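Local coordinates for NADP-dependent alcohol dehydrogenase (Entamoeba histolytica, PDB 2OUI), which catalyses the reversible, NADP-dependent oxidation of alcohols to aldehydes or ketones, and is built as a tetramer of zinc-containing medium-chain dehydrogenase subunits, at residues P36-S39 with D40-T43; G108-K111 with F112-K116; L148-M151 with V152-F156. The protein carries 1 engineered substitution. All blocks are in the same frame, centred on the assembly; numbering follows the deposited sequence.

Contact 1 (P36-S39 with D40-T43); sequences PCTS and DTHT. With ZN (zinc ion), chain E; EDO (1,2-ethanediol), chain I; CAC (cacodylate ion), chain H; NO3 (nitrate ion), chain F.
Thr38 and His42, one turn apart at the start of helix 38-46, cross each other obliquely. The Thr38 side chain begins with CB 3.4 Å from O1 of a nitrate ion, and forks there. OG1 donates to O1 of this nitrate, probably from the crystallisation liquor and also held by Val178 N, at 2.7 Å. A chi1 of -54° sets OG1 beside the backbone N and leaves CG2 anti to that N, where CG2 lies 3.7 Å from CE1 of His42. The carbonyl O of Thr38 has three neighbours: it sits over the centre of one imidazole face of His42, takes Thr41 OG1 at 2.6 Å on a lone pair, and receives His42 N at 3.2 Å. Threonine suits position 41 because its hydroxyl can fold back onto this turn (chi1 73°). Cys37 is the N-cap. Its SG accepts from Ser39 N at 3.4 Å and binds zinc at 2.2 Å; one sulfur both caps the first turn and ligates the metal, which suits cysteine here. A water links Cys37 N to Asp40 OD2, which Gly58 N also holds, while OD1 turns to Ser113. The turn follows strand 27-34 of the GroES-like region, and Met337 of helix 329-339 packs against both Thr38 and Thr41.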
loop_
_atom_site.group_PDB
_atom_site.type_symbol
_atom_site.label_atom_id
_atom_site.label_comp_id
_atom_site.label_asym_id
_atom_site.label_seq_id
_atom_site.Cartn_x
_atom_site.Cartn_y
_atom_site.Cartn_z
ATOM N N PRO A 36 -12.536 -13.233 -30.039
ATOM C CA PRO A 36 -12.819 -14.379 -29.165
ATOM C C PRO A 36 -11.731 -14.582 -28.112
ATOM O O PRO A 36 -10.600 -14.093 -28.279
ATOM C CB PRO A 36 -12.785 -15.549 -30.126
ATOM C CG PRO A 36 -11.660 -15.162 -31.072
ATOM C CD PRO A 36 -11.769 -13.642 -31.230
ATOM N N CYS A 37 -12.075 -15.292 -27.037
ATOM C CA CYS A 37 -11.176 -15.457 -25.895
ATOM C C CYS A 37 -11.092 -16.915 -25.526
ATOM O O CYS A 37 -12.075 -17.621 -25.587
ATOM C CB CYS A 37 -11.716 -14.684 -24.679
ATOM S SG CYS A 37 -10.493 -14.625 -23.326
ATOM N N THR A 38 -9.900 -17.347 -25.129
ATOM C CA THR A 38 -9.677 -18.666 -24.544
ATOM C C THR A 38 -10.663 -18.943 -23.409
ATOM O O THR A 38 -11.112 -20.070 -23.240
ATOM C CB THR A 38 -8.225 -18.743 -24.004
ATOM O OG1 THR A 38 -7.321 -18.399 -25.070
ATOM C CG2 THR A 38 -7.889 -20.146 -23.544
ATOM N N SER A 39 -11.021 -17.916 -22.646
ATOM C CA SER A 39 -11.940 -18.121 -21.517
ATOM C C SER A 39 -13.223 -18.780 -21.980
ATOM O O SER A 39 -13.760 -19.666 -21.311
ATOM C CB SER A 39 -12.264 -16.816 -20.805
ATOM O OG SER A 39 -11.085 -16.244 -20.278
ATOM N N ASP A 40 -13.739 -18.345 -23.128
ATOM C CA ASP A 40 -14.987 -18.922 -23.614
ATOM C C ASP A 40 -14.851 -20.382 -24.025
ATOM O O ASP A 40 -15.833 -21.135 -23.974
ATOM C CB ASP A 40 -15.558 -18.085 -24.764
ATOM C CG ASP A 40 -16.342 -16.854 -24.264
ATOM O OD1 ASP A 40 -16.538 -16.686 -23.028
ATOM O OD2 ASP A 40 -16.797 -16.073 -25.122
ATOM N N THR A 41 -13.643 -20.791 -24.419
ATOM C CA THR A 41 -13.400 -22.214 -24.658
ATOM C C THR A 41 -13.446 -23.027 -23.339
ATOM O O THR A 41 -13.989 -24.137 -23.327
ATOM C CB THR A 41 -12.071 -22.491 -25.453
ATOM O OG1 THR A 41 -10.940 -22.257 -24.607
ATOM C CG2 THR A 41 -11.969 -21.593 -26.680
ATOM N N HIS A 42 -12.905 -22.477 -22.242
ATOM C CA HIS A 42 -13.014 -23.144 -20.915
ATOM C C HIS A 42 -14.491 -23.240 -20.522
ATOM O O HIS A 42 -14.974 -24.293 -20.108
ATOM C CB HIS A 42 -12.276 -22.395 -19.788
ATOM C CG HIS A 42 -10.820 -22.128 -20.043
ATOM N ND1 HIS A 42 -10.037 -22.920 -20.857
ATOM C CD2 HIS A 42 -9.992 -21.176 -19.536
ATOM C CE1 HIS A 42 -8.796 -22.455 -20.862
ATOM N NE2 HIS A 42 -8.747 -21.390 -20.076
ATOM N N THR A 43 -15.209 -22.130 -20.671
ATOM C CA THR A 43 -16.625 -22.081 -20.295
ATOM C C THR A 43 -17.454 -23.102 -21.069
ATOM O O THR A 43 -18.230 -23.857 -20.467
ATOM C CB THR A 43 -17.158 -20.637 -20.459
ATOM O OG1 THR A 43 -16.402 -19.776 -19.601
ATOM C CG2 THR A 43 -18.659 -20.541 -20.148
HETATM ZN ZN ZN E . -11.546 -13.154 -22.013
HETATM C C1 EDO I . -7.811 -14.851 -19.241
HETATM O O1 EDO I . -7.223 -15.796 -18.334
HETATM C C2 EDO I . -7.934 -15.471 -20.631
HETATM O O2 EDO I . -8.284 -16.869 -20.611
HETATM AS AS CAC H . -11.362 -12.927 -18.812
HETATM O O1 CAC H . -9.758 -12.274 -18.803
HETATM O O2 CAC H . -11.616 -13.928 -20.244
HETATM C C1 CAC H . -11.645 -14.188 -17.349
HETATM C C2 CAC H . -12.712 -11.505 -18.817
HETATM N N NO3 F . -4.688 -16.406 -23.364
HETATM O O1 NO3 F . -5.809 -16.371 -24.211
HETATM O O2 NO3 F . -3.772 -15.377 -23.392
HETATM O O3 NO3 F . -4.478 -17.476 -22.488
HETATM O O HOH W 1 -14.926 -15.172 -26.738
#

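Contact 2 (G108-K111 with F112-K116); sequences GGWK and FSNFK
Lys111 O receives three backbone N-H groups, which converge on this one oxygen: Asn114 N at 2.9 Å, Phe115 N at 3.1 Å and Lys116 N at 2.9 Å. Among side chains, Asn114 ND2 donates to Trp110 O at 2.8 Å, in the carbonyl plane, and Trp110 NE1 makes a weak bond to Phe112 O. Lys111 bends at its last torsion (chi4 -67°), which brings NZ to Gly108 O at 2.9 Å; its charge is met by a salt bridge to Asp89. The Asn114 N to Lys111 O bond, with the backbone angles of Phe112 and Ser113, makes Lys111-Asn114 a type II beta turn, with Ser113 in the left-handed conformation (phi 60°), set in the long loop before strand 124-126 of the GroES-like region. Ser113 OG is hydrogen-bonded to Asp40 OD1 and to His59 ND1, tying the turn to the zinc ligand His59. Asn114 CB stands over the five-membered ring of Trp110, a CH-pi contact of 3.8 Å to the centroid. The indole also meets His59 edge-to-face and packs on Met285 of a second subunit, uses that suit a broad aromatic. Phe115 CZ touches Lys111 CG at 3.8 Å; the ring turns an edge to Gly108 O, and Lys111 CA lies over one face, offset toward the rim.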
loop_
_atom_site.group_PDB
_atom_site.type_symbol
_atom_site.label_atom_id
_atom_site.label_comp_id
_atom_site.label_asym_id
_atom_site.label_seq_id
_atom_site.Cartn_x
_atom_site.Cartn_y
_atom_site.Cartn_z
ATOM N N GLY A 108 -18.626 -11.097 -10.304
ATOM C CA GLY A 108 -19.923 -10.490 -10.633
ATOM C C GLY A 108 -19.808 -9.335 -11.607
ATOM O O GLY A 108 -20.774 -9.002 -12.279
ATOM N N GLY A 109 -18.652 -8.685 -11.644
ATOM C CA GLY A 109 -18.417 -7.606 -12.604
ATOM C C GLY A 109 -18.117 -8.118 -14.010
ATOM O O GLY A 109 -18.196 -7.364 -14.987
ATOM N N TRP A 110 -17.741 -9.395 -14.115
ATOM C CA TRP A 110 -17.588 -10.030 -15.417
ATOM C C TRP A 110 -18.948 -10.633 -15.796
ATOM O O TRP A 110 -19.308 -11.742 -15.363
ATOM C CB TRP A 110 -16.476 -11.091 -15.386
ATOM C CG TRP A 110 -16.398 -11.929 -16.653
ATOM C CD1 TRP A 110 -16.753 -11.549 -17.932
ATOM C CD2 TRP A 110 -15.896 -13.266 -16.755
ATOM N NE1 TRP A 110 -16.524 -12.593 -18.814
ATOM C CE2 TRP A 110 -16.022 -13.661 -18.113
ATOM C CE3 TRP A 110 -15.399 -14.188 -15.822
ATOM C CZ2 TRP A 110 -15.632 -14.927 -18.562
ATOM C CZ3 TRP A 110 -15.030 -15.443 -16.258
ATOM C CH2 TRP A 110 -15.141 -15.804 -17.628
ATOM N N LYS A 111 -19.710 -9.877 -16.586
ATOM C CA LYS A 111 -21.079 -10.269 -16.911
ATOM C C LYS A 111 -21.135 -10.990 -18.259
ATOM O O LYS A 111 -21.618 -12.153 -18.345
ATOM C CB LYS A 111 -22.008 -9.034 -16.885
ATOM C CG LYS A 111 -21.962 -8.331 -15.518
ATOM C CD LYS A 111 -23.046 -7.256 -15.365
ATOM C CE LYS A 111 -22.832 -6.508 -13.998
ATOM N NZ LYS A 111 -23.079 -7.390 -12.819
ATOM N N PHE A 112 -20.671 -10.287 -19.296
ATOM C CA PHE A 112 -20.664 -10.788 -20.678
ATOM C C PHE A 112 -20.020 -12.182 -20.767
ATOM O O PHE A 112 -18.843 -12.330 -20.461
ATOM C CB PHE A 112 -19.825 -9.885 -21.577
ATOM C CG PHE A 112 -20.395 -8.498 -21.816
ATOM C CD1 PHE A 112 -21.718 -8.313 -22.205
ATOM C CD2 PHE A 112 -19.552 -7.395 -21.767
ATOM C CE1 PHE A 112 -22.229 -7.010 -22.479
ATOM C CE2 PHE A 112 -20.043 -6.103 -22.043
ATOM C CZ PHE A 112 -21.381 -5.917 -22.387
ATOM N N SER A 113 -20.778 -13.169 -21.247
ATOM C CA SER A 113 -20.321 -14.568 -21.430
ATOM C C SER A 113 -19.876 -15.245 -20.133
ATOM O O SER A 113 -19.285 -16.320 -20.172
ATOM C CB SER A 113 -19.275 -14.752 -22.568
ATOM O OG SER A 113 -17.931 -14.565 -22.132
ATOM N N ASN A 114 -20.164 -14.614 -18.994
ATOM C CA ASN A 114 -20.137 -15.316 -17.696
ATOM C C ASN A 114 -21.561 -15.764 -17.321
ATOM O O ASN A 114 -21.872 -16.967 -17.346
ATOM C CB ASN A 114 -19.472 -14.430 -16.619
ATOM C CG ASN A 114 -19.437 -15.078 -15.242
ATOM O OD1 ASN A 114 -19.803 -16.259 -15.064
ATOM N ND2 ASN A 114 -18.964 -14.308 -14.250
ATOM N N PHE A 115 -22.444 -14.803 -17.030
ATOM C CA PHE A 115 -23.830 -15.110 -16.721
ATOM C C PHE A 115 -24.817 -14.199 -17.472
ATOM O O PHE A 115 -26.027 -14.368 -17.334
ATOM C CB PHE A 115 -24.080 -15.052 -15.205
ATOM C CG PHE A 115 -23.678 -13.737 -14.575
ATOM C CD1 PHE A 115 -24.545 -12.640 -14.604
ATOM C CD2 PHE A 115 -22.441 -13.599 -13.954
ATOM C CE1 PHE A 115 -24.178 -11.420 -14.020
ATOM C CE2 PHE A 115 -22.075 -12.393 -13.384
ATOM C CZ PHE A 115 -22.949 -11.302 -13.427
ATOM N N LYS A 116 -24.287 -13.250 -18.254
ATOM C CA LYS A 116 -25.091 -12.314 -19.065
ATOM C C LYS A 116 -24.752 -12.553 -20.531
ATOM O O LYS A 116 -23.617 -12.915 -20.868
ATOM C CB LYS A 116 -24.761 -10.861 -18.679
ATOM C CG LYS A 116 -25.470 -9.740 -19.493
ATOM C CD LYS A 116 -24.984 -8.337 -19.082
ATOM C CE LYS A 116 -25.804 -7.238 -19.754
ATOM N NZ LYS A 116 -25.360 -5.857 -19.281
#

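Contact 3 (L148-M151 with V152-F156). With ZN (zinc ion), chain E.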
loop_
_atom_site.group_PDB
_atom_site.type_symbol
_atom_site.label_atom_id
_atom_site.label_comp_id
_atom_site.label_asym_id
_atom_site.label_seq_id
_atom_site.Cartn_x
_atom_site.Cartn_y
_atom_site.Cartn_z
ATOM N N LEU A 148 -7.885 -3.789 -25.929
ATOM C CA LEU A 148 -8.028 -3.137 -24.605
ATOM C C LEU A 148 -9.062 -3.794 -23.679
ATOM O O LEU A 148 -8.898 -3.784 -22.477
ATOM C CB LEU A 148 -8.358 -1.640 -24.771
ATOM C CG LEU A 148 -7.298 -0.754 -25.434
ATOM C CD1 LEU A 148 -7.870 0.599 -25.824
ATOM C CD2 LEU A 148 -6.055 -0.603 -24.517
ATOM N N SER A 149 -10.120 -4.378 -24.247
ATOM C CA SER A 149 -11.300 -4.818 -23.500
ATOM C C SER A 149 -10.960 -5.862 -22.450
ATOM O O SER A 149 -11.537 -5.855 -21.368
ATOM C CB SER A 149 -12.302 -5.463 -24.476
ATOM O OG SER A 149 -12.699 -4.515 -25.455
ATOM N N ASP A 150 -10.008 -6.725 -22.801
ATOM C CA ASP A 150 -9.682 -7.917 -22.023
ATOM C C ASP A 150 -8.172 -8.163 -22.084
ATOM O O ASP A 150 -7.550 -8.305 -21.038
ATOM C CB ASP A 150 -10.492 -9.100 -22.570
ATOM C CG ASP A 150 -10.414 -10.365 -21.707
ATOM O OD1 ASP A 150 -9.861 -10.321 -20.573
ATOM O OD2 ASP A 150 -10.908 -11.415 -22.199
ATOM N N MET A 151 -7.560 -8.173 -23.270
ATOM C CA MET A 151 -6.148 -8.624 -23.336
ATOM C C MET A 151 -5.179 -7.680 -22.630
ATOM O O MET A 151 -4.418 -8.103 -21.761
ATOM C CB MET A 151 -5.686 -8.887 -24.764
ATOM C CG MET A 151 -6.528 -9.951 -25.513
ATOM S SD MET A 151 -6.406 -11.593 -24.761
ATOM C CE MET A 151 -7.813 -11.656 -23.650
ATOM N N VAL A 152 -5.226 -6.404 -22.982
ATOM C CA VAL A 152 -4.328 -5.431 -22.339
ATOM C C VAL A 152 -4.643 -5.304 -20.848
ATOM O O VAL A 152 -3.728 -5.367 -20.017
ATOM C CB VAL A 152 -4.430 -4.075 -22.964
ATOM C CG1 VAL A 152 -3.535 -3.102 -22.198
ATOM C CG2 VAL A 152 -4.031 -4.160 -24.456
ATOM N N THR A 153 -5.924 -5.126 -20.510
ATOM C CA THR A 153 -6.307 -4.926 -19.115
ATOM C C THR A 153 -6.005 -6.124 -18.215
ATOM O O THR A 153 -5.482 -5.953 -17.117
ATOM C CB THR A 153 -7.753 -4.402 -18.946
ATOM O OG1 THR A 153 -8.010 -4.244 -17.541
ATOM C CG2 THR A 153 -8.779 -5.363 -19.572
ATOM N N THR A 154 -6.265 -7.335 -18.699
ATOM C CA THR A 154 -5.977 -8.534 -17.902
ATOM C C THR A 154 -4.471 -8.767 -17.804
ATOM O O THR A 154 -3.960 -9.046 -16.718
ATOM C CB THR A 154 -6.674 -9.766 -18.490
ATOM O OG1 THR A 154 -8.085 -9.483 -18.553
ATOM C CG2 THR A 154 -6.432 -10.991 -17.617
ATOM N N GLY A 155 -3.770 -8.652 -18.925
ATOM C CA GLY A 155 -2.318 -8.798 -18.942
ATOM C C GLY A 155 -1.641 -7.805 -18.004
ATOM O O GLY A 155 -0.821 -8.205 -17.157
ATOM N N PHE A 156 -2.001 -6.526 -18.122
ATOM C CA PHE A 156 -1.484 -5.507 -17.203
ATOM C C PHE A 156 -1.871 -5.809 -15.771
ATOM O O PHE A 156 -1.064 -5.564 -14.867
ATOM C CB PHE A 156 -1.950 -4.098 -17.567
ATOM C CG PHE A 156 -1.205 -3.495 -18.740
ATOM C CD1 PHE A 156 -0.631 -4.306 -19.720
ATOM C CD2 PHE A 156 -1.096 -2.109 -18.869
ATOM C CE1 PHE A 156 0.034 -3.746 -20.830
ATOM C CE2 PHE A 156 -0.429 -1.545 -19.972
ATOM C CZ PHE A 156 0.144 -2.371 -20.942
HETATM ZN ZN ZN E . -11.546 -13.154 -22.013
#
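The zinc site meets the first turns of helix 148-161 at Asp150 and Thr154, two side chains that lie side by side one turn apart and point the same way. OD2 of Asp150 binds the zinc ion at 1.9 Å, while OD1 of the same carboxylate lies beside the neighbouring hydroxyl, 2.8 Å from Thr154 OG1. That Thr154 OG1 is also 2.8 Å from the backbone O of Asp150, and it is hydrogen-bonded to a cacodylate ion, probably from the crystallisation liquor. With CG anti to the backbone N (chi1 -171°), the carboxylate of Asp150 is swung toward the metal, where Cys37 and His59 are the other protein ligands. Aspartate suits the place because one oxygen can ligate while the second lies next to the threonine hydroxyl.

The helix is not quite regular here: a wider, pi-type turn spans 148-151, with regular i to i+4 bonds already running from Asp150 O to Thr154 N at 2.8 Å and from Met151 O to Gly155 N at 3.0 Å. Thr153 CG2 packs against the carbonyls of this turn, 3.3 Å from Leu148 O and equally close to Ser149 O, while OG1 turns to Thr295 and Arg301. Another side of the helix is apolar and buried, which suits Leu148, Val152 and Phe156. Leu148 CD2 runs alongside Val152 CG2 at 4.1 Å, and Val152 CG1 sits over the centre of one face of the Phe156 ring. Helix 298-310 packs on Leu148 and Phe156, with Leu166 of a third subunit also against Phe156. Helix 177-188 of the Rossmann-type region lies against Met151, Val152 and Thr154.

In the fold
Contacts 1, 2 and 3 follow one another along the chain, and their centres lie 13 to 16 Å apart. Contacts 1 and 3 both reach the zinc ion, one from helix 38-46 and the other from helix 148-161, so the N-terminal ends of two helices distant in sequence converge on one metal; Met151 CE also packs near Cys37 SG. Contact 2 has no direct touch with contact 3, but its loop meets contact 1 where Ser113 reaches Asp40. Contacts 1 and 2 belong to the GroES-like region, while contact 3 leans on the Rossmann-type region, consistent with a site in the cleft between the two.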